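Local coordinates for protein amidase, hydantoinase/carbamoylase family (Burkholderia vietnamiensis, PDB 5I4M) that probably hydrolyses N-carbamoyl-L-amino acids as a zinc-dependent amidase of the peptidase M20 family, with two zinc ions bound per subunit, at residues Trp69-Cys75 against Leu124-Arg128; Arg88-Val93 against Ile135-Val141; His205-Glu209 against Cys355-Val359. All blocks are in the same frame, centred on the assembly; numbering follows the deposited sequence. Where two conformers were deposited one is given.

Interaction 1. Residues Trp69-Cys75 against Leu124-Arg128; sequences WAKAAGC and LEVIR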
loop_
_atom_site.group_PDB
_atom_site.type_symbol
_atom_site.label_atom_id
_atom_site.label_comp_id
_atom_site.label_asym_id
_atom_site.label_seq_id
_atom_site.Cartn_x
_atom_site.Cartn_y
_atom_site.Cartn_z
ATOM N N TRP A 69 -8.708 -37.699 1.569
ATOM C CA TRP A 69 -8.182 -38.608 0.558
ATOM C C TRP A 69 -7.131 -39.536 1.146
ATOM O O TRP A 69 -7.101 -40.735 0.838
ATOM C CB TRP A 69 -7.570 -37.817 -0.598
ATOM C CG TRP A 69 -8.554 -37.096 -1.467
ATOM C CD1 TRP A 69 -9.904 -37.311 -1.542
ATOM C CD2 TRP A 69 -8.265 -36.014 -2.367
ATOM N NE1 TRP A 69 -10.468 -36.443 -2.450
ATOM C CE2 TRP A 69 -9.482 -35.641 -2.972
ATOM C CE3 TRP A 69 -7.095 -35.341 -2.730
ATOM C CZ2 TRP A 69 -9.560 -34.624 -3.919
ATOM C CZ3 TRP A 69 -7.172 -34.335 -3.670
ATOM C CH2 TRP A 69 -8.400 -33.985 -4.255
ATOM N N ALA A 70 -6.240 -38.996 1.977
ATOM C CA ALA A 70 -5.192 -39.832 2.549
ATOM C C ALA A 70 -5.783 -40.915 3.433
ATOM O O ALA A 70 -5.332 -42.064 3.403
ATOM C CB ALA A 70 -4.204 -38.980 3.343
ATOM N N LYS A 71 -6.787 -40.565 4.245
ATOM C CA LYS A 71 -7.407 -41.580 5.090
ATOM C C LYS A 71 -8.055 -42.659 4.240
ATOM O O LYS A 71 -7.984 -43.852 4.570
ATOM C CB LYS A 71 -8.431 -40.945 6.028
ATOM C CG LYS A 71 -7.804 -40.223 7.215
ATOM C CD LYS A 71 -8.852 -39.546 8.081
ATOM C CE LYS A 71 -8.209 -38.778 9.221
ATOM N NZ LYS A 71 -9.215 -37.947 9.934
ATOM N N ALA A 72 -8.684 -42.262 3.132
ATOM C CA ALA A 72 -9.294 -43.245 2.243
ATOM C C ALA A 72 -8.247 -44.142 1.606
ATOM O O ALA A 72 -8.565 -45.265 1.206
ATOM C CB ALA A 72 -10.119 -42.545 1.163
ATOM N N ALA A 73 -7.006 -43.675 1.506
ATOM C CA ALA A 73 -5.917 -44.495 1.002
ATOM C C ALA A 73 -5.200 -45.250 2.117
ATOM O O ALA A 73 -4.076 -45.720 1.912
ATOM C CB ALA A 73 -4.923 -43.636 0.214
ATOM N N GLY A 74 -5.820 -45.362 3.292
ATOM C CA GLY A 74 -5.267 -46.155 4.376
ATOM C C GLY A 74 -4.233 -45.464 5.240
ATOM O O GLY A 74 -3.505 -46.140 5.971
ATOM N N CYS A 75 -4.137 -44.139 5.186
ATOM C CA CYS A 75 -3.188 -43.411 6.012
ATOM C C CYS A 75 -3.774 -43.089 7.379
ATOM O O CYS A 75 -4.977 -42.848 7.525
ATOM C CB CYS A 75 -2.771 -42.102 5.343
ATOM S SG CYS A 75 -1.855 -42.323 3.833
ATOM N N LEU A 124 0.687 -37.995 -2.291
ATOM C CA LEU A 124 -0.537 -38.788 -2.203
ATOM C C LEU A 124 -0.599 -39.827 -3.317
ATOM O O LEU A 124 -1.021 -40.970 -3.092
ATOM C CB LEU A 124 -1.761 -37.873 -2.259
ATOM C CG LEU A 124 -3.088 -38.635 -2.320
ATOM C CD1 LEU A 124 -3.272 -39.476 -1.064
ATOM C CD2 LEU A 124 -4.259 -37.688 -2.492
ATOM N N GLU A 125 -0.173 -39.451 -4.525
ATOM C CA GLU A 125 -0.172 -40.394 -5.643
ATOM C C GLU A 125 0.828 -41.523 -5.422
ATOM O O GLU A 125 0.573 -42.657 -5.839
ATOM C CB GLU A 125 0.118 -39.648 -6.951
ATOM C CG GLU A 125 0.303 -40.543 -8.193
ATOM C CD GLU A 125 -0.899 -41.444 -8.492
ATOM O OE1 GLU A 125 -0.684 -42.580 -8.974
ATOM O OE2 GLU A 125 -2.057 -41.026 -8.250
ATOM N N VAL A 126 1.956 -41.245 -4.755
ATOM C CA VAL A 126 2.879 -42.322 -4.390
ATOM C C VAL A 126 2.189 -43.314 -3.463
ATOM O O VAL A 126 2.273 -44.532 -3.646
ATOM C CB VAL A 126 4.156 -41.747 -3.752
ATOM C CG1 VAL A 126 4.977 -42.857 -3.114
ATOM C CG2 VAL A 126 4.985 -41.041 -4.794
ATOM N N ILE A 127 1.476 -42.806 -2.460
ATOM C CA ILE A 127 0.742 -43.678 -1.541
ATOM C C ILE A 127 -0.248 -44.545 -2.306
ATOM O O ILE A 127 -0.316 -45.770 -2.128
ATOM C CB ILE A 127 0.027 -42.837 -0.471
ATOM C CG1 ILE A 127 1.045 -42.076 0.383
ATOM C CG2 ILE A 127 -0.885 -43.719 0.373
ATOM C CD1 ILE A 127 1.968 -42.965 1.148
ATOM N N ARG A 128 -1.041 -43.913 -3.176
ATOM C CA ARG A 128 -2.047 -44.664 -3.921
ATOM C C ARG A 128 -1.398 -45.685 -4.845
ATOM O O ARG A 128 -1.931 -46.784 -5.046
ATOM C CB ARG A 128 -2.932 -43.705 -4.718
ATOM C CG ARG A 128 -3.806 -42.811 -3.858
ATOM C CD ARG A 128 -4.537 -41.797 -4.716
ATOM N NE ARG A 128 -5.697 -41.212 -4.039
ATOM C CZ ARG A 128 -6.334 -40.117 -4.450
ATOM N NH1 ARG A 128 -5.919 -39.464 -5.529
ATOM N NH2 ARG A 128 -7.391 -39.671 -3.777
HETATM O O HOH W 1 -7.765 -41.773 -1.469
#
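The indole of Trp69 and the guanidinium of Arg128 meet at a slant, their planes 46° apart. NH2 of Arg128 sits over one face of the indole, displaced toward the rim, with Trp69 CG its nearest atom at 3.6 Å. Because Arg128 CZ lies 5.2 Å from the centroid of the five-membered ring of Trp69, the cation-pi attraction is weak at most. One face of the guanidinium carries the Leu124 methyl CD2, 3.7 Å above its centre, and water 1 lies in the plane at its edge. That water accepts from Arg128 NH2 and donates to Trp69 O, 2.6 Å from the water oxygen, so the arginine is tied to the helix backbone as well as laid against the ring. CG of Arg128 stands beside its backbone N (chi1 -67°), and from there the chain runs extended to NE, which carries the charged end across to the tryptophan.

Leu124 CD2 also reaches Trp69 CE3 at 3.7 Å, the two side chains crossing at about a right angle, while its CD1 rests on Ala70 CA. Nearer the helix end, Ile127 CG2 touches both Ala73 CB and Cys75 SG, 3.9 Å from the sulfur. Trp69 also touches Ser35 and Val39 of helix 29-39. Ala73 O accepts a hydrogen bond from Asn131.

Helix 57-72 stops here in a Schellman motif: Cys75 N bonds to Ala70 O at 3.0 Å and Gly74 N to Lys71 O, with Gly74 at positive phi (84°) as the C-prime residue. The contact is thus a helix-helix packing, away from the zinc and ligand sites, in which a Schellman-capped helix end lies against helix 117-132.

Interaction 2. Residues Arg88-Val93 against Ile135-Val141; sequences RRAGRV and IETEHPV
Arg89 stretches out fully, CG trans to the backbone N (chi1 -177°) and the chain straight to NE, and closes on a single backbone oxygen: NH1 and NH2 both donate to Ile135 O, NH2 at 2.8 Å. The oxygen lies close to the guanidinium plane, but both bonds are clearly bent. Arg89 NE donates a hydrogen bond to OD1 of Asn131, and water 2 joins Arg89 NH1 to Ala90 O and Thr137 OG1.

Arg92 instead kinks at chi3 (72°) and turns its NE side to Glu138, itself bent at chi2. In this side-on salt bridge Arg92 NE meets Glu138 OE2 at 2.8 Å and Arg92 NH2 meets Glu138 OE1 at 2.9 Å; both oxygens are approached from above the carboxylate plane. Val93 CG2 rests on the same carboxylate.

Arg88 lays a guanidinium face on Pro140, with Pro140 CB 3.5 Å above the centre of the Arg88 guanidinium, while NH1 forms a salt bridge with Glu142. Thr137 OG1 donates to His139 O at 2.6 Å, a bond within the 135-141 segment.

Arg89 and Val141 form an antiparallel hydrogen-bonded pair, Arg89 N to Val141 O at 2.7 Å; beyond the strand, Arg92 N to Thr137 O and Val93 N to Glu138 O hold the two loops together. Helix 117-132 (Ile127) and helix 411-429 (Met425, Ala429) pack on Val141, where the end of strand 85-89 meets the start of 141-145.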
loop_
_atom_site.group_PDB
_atom_site.type_symbol
_atom_site.label_atom_id
_atom_site.label_comp_id
_atom_site.label_asym_id
_atom_site.label_seq_id
_atom_site.Cartn_x
_atom_site.Cartn_y
_atom_site.Cartn_z
ATOM N N ARG A 88 0.460 -40.969 7.135
ATOM C CA ARG A 88 1.425 -42.052 7.285
ATOM C C ARG A 88 0.881 -43.358 6.718
ATOM O O ARG A 88 -0.220 -43.790 7.078
ATOM C CB ARG A 88 1.777 -42.233 8.761
ATOM C CG ARG A 88 2.712 -43.371 9.078
ATOM C CD ARG A 88 3.068 -43.285 10.547
ATOM N NE ARG A 88 3.826 -44.435 11.028
ATOM C CZ ARG A 88 5.134 -44.429 11.266
ATOM N NH1 ARG A 88 5.863 -43.325 11.052
ATOM N NH2 ARG A 88 5.714 -45.536 11.722
ATOM N N ARG A 89 1.666 -43.996 5.850
ATOM C CA ARG A 89 1.383 -45.345 5.366
ATOM C C ARG A 89 2.337 -46.311 6.059
ATOM O O ARG A 89 3.553 -46.241 5.851
ATOM C CB ARG A 89 1.532 -45.428 3.844
ATOM C CG ARG A 89 1.174 -46.806 3.244
ATOM C CD ARG A 89 1.477 -46.834 1.753
ATOM N NE ARG A 89 0.936 -48.003 1.057
ATOM C CZ ARG A 89 1.599 -49.135 0.845
ATOM N NH1 ARG A 89 2.845 -49.284 1.296
ATOM N NH2 ARG A 89 1.010 -50.122 0.183
ATOM N N ALA A 90 1.784 -47.215 6.866
ATOM C CA ALA A 90 2.599 -48.123 7.666
ATOM C C ALA A 90 3.586 -48.903 6.804
ATOM O O ALA A 90 3.308 -49.251 5.655
ATOM C CB ALA A 90 1.704 -49.100 8.430
ATOM N N GLY A 91 4.758 -49.186 7.380
ATOM C CA GLY A 91 5.702 -50.106 6.790
ATOM C C GLY A 91 5.684 -51.456 7.495
ATOM O O GLY A 91 4.924 -51.698 8.429
ATOM N N ARG A 92 6.558 -52.350 7.023
ATOM C CA ARG A 92 6.664 -53.667 7.647
ATOM C C ARG A 92 7.200 -53.561 9.071
ATOM O O ARG A 92 6.790 -54.322 9.953
ATOM C CB ARG A 92 7.552 -54.582 6.804
ATOM C CG ARG A 92 7.575 -56.027 7.279
ATOM C CD ARG A 92 8.658 -56.858 6.585
ATOM N NE ARG A 92 10.003 -56.517 7.044
ATOM C CZ ARG A 92 10.579 -57.026 8.128
ATOM N NH1 ARG A 92 9.931 -57.906 8.879
ATOM N NH2 ARG A 92 11.805 -56.651 8.469
ATOM N N VAL A 93 8.110 -52.622 9.317
ATOM C CA VAL A 93 8.738 -52.459 10.624
ATOM C C VAL A 93 8.026 -51.313 11.325
ATOM O O VAL A 93 8.136 -50.154 10.910
ATOM C CB VAL A 93 10.245 -52.204 10.500
ATOM C CG1 VAL A 93 10.867 -52.016 11.878
ATOM C CG2 VAL A 93 10.915 -53.357 9.764
ATOM N N ILE A 135 2.486 -52.971 -2.763
ATOM C CA ILE A 135 3.868 -52.909 -2.315
ATOM C C ILE A 135 3.909 -52.663 -0.816
ATOM O O ILE A 135 3.309 -51.703 -0.309
ATOM C CB ILE A 135 4.631 -51.811 -3.069
ATOM C CG1 ILE A 135 4.744 -52.177 -4.547
ATOM C CG2 ILE A 135 6.006 -51.579 -2.439
ATOM C CD1 ILE A 135 5.280 -51.055 -5.397
ATOM N N GLU A 136 4.626 -53.523 -0.108
ATOM C CA GLU A 136 4.953 -53.316 1.292
ATOM C C GLU A 136 6.364 -52.754 1.379
ATOM O O GLU A 136 7.291 -53.312 0.785
ATOM C CB GLU A 136 4.852 -54.622 2.075
ATOM C CG GLU A 136 5.336 -54.526 3.512
ATOM C CD GLU A 136 5.183 -55.841 4.268
ATOM O OE1 GLU A 136 5.997 -56.768 4.044
ATOM O OE2 GLU A 136 4.239 -55.945 5.080
ATOM N N THR A 137 6.518 -51.645 2.092
ATOM C CA THR A 137 7.820 -51.043 2.330
ATOM C C THR A 137 8.346 -51.441 3.705
ATOM O O THR A 137 7.583 -51.768 4.617
ATOM C CB THR A 137 7.750 -49.514 2.225
ATOM O OG1 THR A 137 6.844 -49.001 3.215
ATOM C CG2 THR A 137 7.270 -49.099 0.839
ATOM N N GLU A 138 9.673 -51.399 3.848
ATOM C CA GLU A 138 10.285 -51.688 5.143
ATOM C C GLU A 138 10.061 -50.534 6.116
ATOM O O GLU A 138 9.572 -50.730 7.236
ATOM C CB GLU A 138 11.777 -51.963 4.959
ATOM C CG GLU A 138 12.483 -52.432 6.218
ATOM C CD GLU A 138 12.442 -53.945 6.394
ATOM O OE1 GLU A 138 13.240 -54.457 7.213
ATOM O OE2 GLU A 138 11.630 -54.615 5.710
ATOM N N HIS A 139 10.411 -49.340 5.706
ATOM C CA HIS A 139 10.141 -48.137 6.468
ATOM C C HIS A 139 8.728 -47.641 6.170
ATOM O O HIS A 139 8.258 -47.754 5.037
ATOM C CB HIS A 139 11.141 -47.031 6.110
ATOM C CG HIS A 139 12.568 -47.375 6.405
ATOM N ND1 HIS A 139 13.243 -46.872 7.498
ATOM C CD2 HIS A 139 13.453 -48.157 5.744
ATOM C CE1 HIS A 139 14.483 -47.332 7.497
ATOM N NE2 HIS A 139 14.635 -48.116 6.445
ATOM N N PRO A 140 8.044 -47.054 7.150
ATOM C CA PRO A 140 6.804 -46.350 6.837
ATOM C C PRO A 140 7.093 -45.201 5.885
ATOM O O PRO A 140 8.217 -44.705 5.789
ATOM C CB PRO A 140 6.321 -45.844 8.203
ATOM C CG PRO A 140 7.566 -45.762 9.032
ATOM C CD PRO A 140 8.417 -46.912 8.568
ATOM N N VAL A 141 6.055 -44.793 5.165
ATOM C CA VAL A 141 6.124 -43.684 4.225
ATOM C C VAL A 141 5.124 -42.631 4.675
ATOM O O VAL A 141 4.016 -42.967 5.105
ATOM C CB VAL A 141 5.833 -44.165 2.786
ATOM C CG1 VAL A 141 5.545 -42.993 1.869
ATOM C CG2 VAL A 141 7.006 -45.012 2.254
HETATM O O HOH W 2 4.382 -47.712 3.152
HETATM O O HOH W 3 3.976 -51.221 3.664
#

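Interaction 3. Residues His205-Glu209 against Cys355-Val359; sequences HAAFE and CVAAV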
loop_
_atom_site.group_PDB
_atom_site.type_symbol
_atom_site.label_atom_id
_atom_site.label_comp_id
_atom_site.label_asym_id
_atom_site.label_seq_id
_atom_site.Cartn_x
_atom_site.Cartn_y
_atom_site.Cartn_z
ATOM N N HIS A 205 14.103 -41.160 8.258
ATOM C CA HIS A 205 15.089 -41.966 7.546
ATOM C C HIS A 205 15.617 -41.230 6.322
ATOM O O HIS A 205 16.827 -41.236 6.058
ATOM C CB HIS A 205 14.479 -43.306 7.142
ATOM C CG HIS A 205 15.441 -44.219 6.455
ATOM N ND1 HIS A 205 16.584 -44.686 7.066
ATOM C CD2 HIS A 205 15.435 -44.747 5.209
ATOM C CE1 HIS A 205 17.239 -45.467 6.225
ATOM N NE2 HIS A 205 16.563 -45.519 5.091
ATOM N N ALA A 206 14.724 -40.593 5.565
ATOM C CA ALA A 206 15.078 -39.821 4.381
ATOM C C ALA A 206 13.877 -38.973 4.008
ATOM O O ALA A 206 12.744 -39.285 4.382
ATOM C CB ALA A 206 15.484 -40.716 3.207
ATOM N N ALA A 207 14.135 -37.902 3.259
ATOM C CA ALA A 207 13.080 -36.990 2.835
ATOM C C ALA A 207 13.323 -36.580 1.391
ATOM O O ALA A 207 14.470 -36.392 0.978
ATOM C CB ALA A 207 13.020 -35.751 3.734
ATOM N N PHE A 208 12.243 -36.488 0.613
ATOM C CA PHE A 208 12.296 -36.007 -0.760
ATOM C C PHE A 208 11.134 -35.048 -0.964
ATOM O O PHE A 208 10.024 -35.327 -0.513
ATOM C CB PHE A 208 12.175 -37.145 -1.789
ATOM C CG PHE A 208 13.286 -38.150 -1.736
ATOM C CD1 PHE A 208 14.428 -37.979 -2.500
ATOM C CD2 PHE A 208 13.176 -39.279 -0.941
ATOM C CE1 PHE A 208 15.458 -38.908 -2.455
ATOM C CE2 PHE A 208 14.186 -40.215 -0.895
ATOM C CZ PHE A 208 15.335 -40.031 -1.655
ATOM N N GLU A 209 11.375 -33.934 -1.650
ATOM C CA GLU A 209 10.297 -33.033 -2.037
ATOM C C GLU A 209 10.294 -32.857 -3.552
ATOM O O GLU A 209 11.323 -32.544 -4.160
ATOM C CB GLU A 209 10.413 -31.674 -1.336
ATOM C CG GLU A 209 9.329 -30.660 -1.781
ATOM C CD GLU A 209 9.261 -29.437 -0.887
ATOM O OE1 GLU A 209 10.063 -29.365 0.062
ATOM O OE2 GLU A 209 8.390 -28.559 -1.112
ATOM N N CYS A 355 20.664 -39.336 -1.474
ATOM C CA CYS A 355 19.338 -38.963 -1.947
ATOM C C CYS A 355 19.401 -38.440 -3.375
ATOM O O CYS A 355 18.565 -38.794 -4.218
ATOM C CB CYS A 355 18.721 -37.919 -1.013
ATOM S SG CYS A 355 18.204 -38.610 0.581
ATOM N N VAL A 356 20.375 -37.579 -3.660
ATOM C CA VAL A 356 20.535 -37.063 -5.017
ATOM C C VAL A 356 20.746 -38.214 -5.998
ATOM O O VAL A 356 20.148 -38.249 -7.080
ATOM C CB VAL A 356 21.696 -36.050 -5.057
ATOM C CG1 VAL A 356 22.096 -35.729 -6.490
ATOM C CG2 VAL A 356 21.320 -34.769 -4.300
ATOM N N ALA A 357 21.584 -39.181 -5.626
ATOM C CA ALA A 357 21.832 -40.323 -6.499
ATOM C C ALA A 357 20.562 -41.129 -6.739
ATOM O O ALA A 357 20.346 -41.648 -7.841
ATOM C CB ALA A 357 22.917 -41.212 -5.896
ATOM N N ALA A 358 19.714 -41.253 -5.712
ATOM C CA ALA A 358 18.463 -41.992 -5.863
ATOM C C ALA A 358 17.529 -41.298 -6.843
ATOM O O ALA A 358 16.822 -41.963 -7.605
ATOM C CB ALA A 358 17.778 -42.169 -4.507
ATOM N N VAL A 359 17.505 -39.962 -6.821
ATOM C CA VAL A 359 16.691 -39.197 -7.763
ATOM C C VAL A 359 17.214 -39.377 -9.184
ATOM O O VAL A 359 16.447 -39.625 -10.126
ATOM C CB VAL A 359 16.663 -37.715 -7.351
ATOM C CG1 VAL A 359 16.007 -36.862 -8.421
ATOM C CG2 VAL A 359 15.932 -37.556 -6.020
#
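Phe208 and Cys355 bury most of this strand-on-helix contact, in which helix 353-365 packs on strand 206-212 of the M20 family's zinc-binding region. The short strand and helix axes approach to 10.1 Å and cross at -50°, a spacing usual for a helix on a sheet, and the ring of Phe208 fills the interface. It leaves the strand with CG beside the backbone N (chi1 -63°) and sets CE1 and CZ against the helix.

Phe208 CE1 meets Cys355 CB at 3.7 Å, and Phe208 CZ lies 3.9 Å from Cys355 SG. The sulfur lies oblique to the ring, off its rim, 4.5 Å from the Phe208 centroid and 37° off the normal, a Cys sulfur-aromatic contact. Cys355 SG also reaches back along the strand to Ala206 CB.

Val359, one turn farther along the helix, brings CG2 to Phe208 CE1 at 3.8 Å, the two side chains running antiparallel, alongside one another. Ala358 CB adds a looser contact at Phe208 CZ. Ser391 of strand 390-395 touches Phe208, Cys355 and Val359 alike, while Leu421 and Arg428 of helix 411-429 also pack on the phenylalanine.

Phe208 lies on the same strand as the zinc ligand His211, their side chains about 10 Å apart. At the ring edge, Cys355 O lies in the plane of Phe208, 3.6 Å from Phe208 CE1, while accepting the helical hydrogen bond from Val359 N at 3.0 Å.

Interactions 1 and 2 alternate along the chain, 69-75 and 88-93 before 124-128 and 135-141, with centres about 13 Å apart. They touch where Cys75 packs on Arg88 and where Ile127 CD1, in one of its two conformers, packs on Arg89 and Val141, so helix 117-132 serves both the helix end and the paired strands. Interaction 3 follows later, its centre about 16 Å from that of interaction 2 and 20 Å from interaction 1's. Strand 99-103 pairs with both 141-145 and 206-212, linking interactions 2 and 3, which meet where the rings of His139 and His205 stack. Helix 411-429 touches residues of all three. Together they tie helices to the strand framework that also carries the zinc ligand His211.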